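Local coordinates for protein CDA peptide synthetase I (Streptomyces coelicolor, PDB 5DUA) that belongs to the nonribosomal peptide synthetases and contains a condensation domain of the CoA-dependent acyltransferase clan, at residues 160-165 and 307-312. The protein carries 1 engineered substitution. Sequence-based numbering, arbitrary orientation.
Sequences VIDGTS and GMVSNR. With 5FQ (N-pentyl-L-alaninamide), chain E.
Asp162 meets the 307-312 segment through a carboxylate set by its first torsion, which puts CG between the backbone N and the carbonyl carbon (chi1 54°), while Ser165 swings OG anti to its own carbonyl carbon and brings it to Gly307 N. Gly307 is held through both its backbone N and its O: N donates to Ser165 OG at 2.9 Å, and O accepts from Asp162 N at 3.0 Å, the latter distinctly bent. The same carbonyl oxygen sits over the face of the carboxylate, 3.1 Å from Asp162 OD1 and 3.2 Å from OD2, acceptors packed together without bonding. The donors Val309 N, Ser165 N and Arg297 probably offset this crowding. Val309 N reaches Asp162 OD2 at 3.0 Å with an almost straight approach (164°), arriving on the anti side and 26° out of the carboxylate plane; Arg297 adds a salt bridge to that oxygen. Asp162 OD1 instead caps the helix 163-182, taking Ser165 N at 3.0 Å as the N-cap acceptor. With both oxygens engaged, rotation of the group is restrained. On the CB side, Met308 SD lies 3.9 Å from Asp162 CB, and its bent chain carries CE to 4.1 Å from N06 of N-pentyl-L-alaninamide, a ligand that is also hydrogen-bonded to His158 NE2. Gly307 through Ser310 thus dock against the turn entering the helix. Asp162 and Gly163 close the HHxxxDG motif of condensation domains, of which His158 is the second histidine; its aspartate pairs with an arginine far along the sequence, here Arg297, and ties the motif loop to the segment leading into strand 311-318.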
# COMPACT_ATOMS: atom_id res chain seq x y z
N VAL B 160 -9.46 1.04 6.11
CA VAL B 160 -9.40 2.47 6.45
C VAL B 160 -8.22 3.23 5.85
O VAL B 160 -8.31 4.45 5.71
CB VAL B 160 -9.38 2.71 7.99
CG1 VAL B 160 -10.73 2.35 8.59
CG2 VAL B 160 -8.25 1.96 8.67
N ILE B 161 -7.15 2.53 5.46
CA ILE B 161 -5.92 3.20 5.03
C ILE B 161 -5.24 2.41 3.92
O ILE B 161 -4.95 1.22 4.07
CB ILE B 161 -4.93 3.38 6.24
CG1 ILE B 161 -5.38 4.51 7.18
CG2 ILE B 161 -3.49 3.65 5.75
CD1 ILE B 161 -5.33 5.91 6.54
N ASP B 162 -4.98 3.11 2.80
CA ASP B 162 -4.22 2.58 1.68
C ASP B 162 -2.83 3.22 1.69
O ASP B 162 -2.54 4.07 2.52
CB ASP B 162 -4.95 2.83 0.32
CG ASP B 162 -5.33 4.30 0.08
OD1 ASP B 162 -4.70 5.23 0.63
OD2 ASP B 162 -6.30 4.53 -0.70
N GLY B 163 -1.98 2.78 0.76
CA GLY B 163 -0.60 3.23 0.70
C GLY B 163 -0.46 4.73 0.62
O GLY B 163 0.34 5.32 1.33
N THR B 164 -1.23 5.35 -0.27
CA THR B 164 -1.27 6.81 -0.38
C THR B 164 -1.56 7.47 0.97
O THR B 164 -0.93 8.46 1.33
CB THR B 164 -2.35 7.27 -1.40
OG1 THR B 164 -1.93 6.95 -2.72
CG2 THR B 164 -2.57 8.77 -1.33
N SER B 165 -2.49 6.91 1.72
CA SER B 165 -2.92 7.54 2.95
C SER B 165 -1.90 7.39 4.07
O SER B 165 -1.85 8.22 4.97
CB SER B 165 -4.26 6.98 3.40
OG SER B 165 -5.22 7.20 2.40
N GLY B 307 -7.92 7.44 3.31
CA GLY B 307 -8.95 6.43 3.14
C GLY B 307 -8.44 5.24 2.38
O GLY B 307 -7.24 4.99 2.35
N MET B 308 -9.36 4.49 1.80
CA MET B 308 -9.03 3.29 1.05
C MET B 308 -9.79 3.28 -0.25
O MET B 308 -11.01 2.98 -0.28
CB MET B 308 -9.37 2.05 1.88
CG MET B 308 -9.44 0.75 1.09
SD MET B 308 -8.01 0.51 0.02
CE MET B 308 -8.15 -1.24 -0.33
N VAL B 309 -9.10 3.61 -1.34
CA VAL B 309 -9.72 3.72 -2.65
C VAL B 309 -8.90 3.07 -3.73
O VAL B 309 -9.29 3.11 -4.89
CB VAL B 309 -9.96 5.20 -3.09
CG1 VAL B 309 -11.22 5.77 -2.45
CG2 VAL B 309 -8.76 6.05 -2.79
N SER B 310 -7.77 2.46 -3.36
CA SER B 310 -6.87 1.88 -4.35
C SER B 310 -7.53 0.75 -5.16
O SER B 310 -8.46 0.07 -4.71
CB SER B 310 -5.60 1.37 -3.69
OG SER B 310 -5.90 0.53 -2.60
N ASN B 311 -6.99 0.57 -6.35
CA ASN B 311 -7.53 -0.34 -7.33
C ASN B 311 -6.36 -1.15 -7.84
O ASN B 311 -5.23 -0.66 -7.83
CB ASN B 311 -8.21 0.45 -8.45
CG ASN B 311 -9.04 -0.41 -9.38
OD1 ASN B 311 -9.46 -1.53 -9.04
ND2 ASN B 311 -9.31 0.12 -10.56
N ARG B 312 -6.60 -2.40 -8.22
CA ARG B 312 -5.57 -3.21 -8.83
C ARG B 312 -6.03 -3.67 -10.21
O ARG B 312 -7.13 -4.16 -10.34
CB ARG B 312 -5.24 -4.42 -7.95
CG ARG B 312 -4.18 -5.33 -8.57
CD ARG B 312 -3.75 -6.45 -7.64
NE ARG B 312 -4.81 -6.81 -6.70
CZ ARG B 312 -4.61 -7.14 -5.42
NH1 ARG B 312 -3.37 -7.17 -4.91
NH2 ARG B 312 -5.65 -7.45 -4.66
C01 5FQ E . -11.06 -6.42 -2.38
C02 5FQ E . -10.25 -5.19 -2.02
C03 5FQ E . -9.31 -4.72 -3.13
C04 5FQ E . -7.94 -5.41 -3.08
C05 5FQ E . -7.10 -5.01 -1.86
N06 5FQ E . -5.94 -4.18 -2.19
C07 5FQ E . -4.69 -4.46 -1.77
O08 5FQ E . -4.42 -5.46 -1.10
C09 5FQ E . -3.60 -3.49 -2.15
C10 5FQ E . -2.90 -3.96 -3.42
N11 5FQ E . -2.59 -3.41 -1.07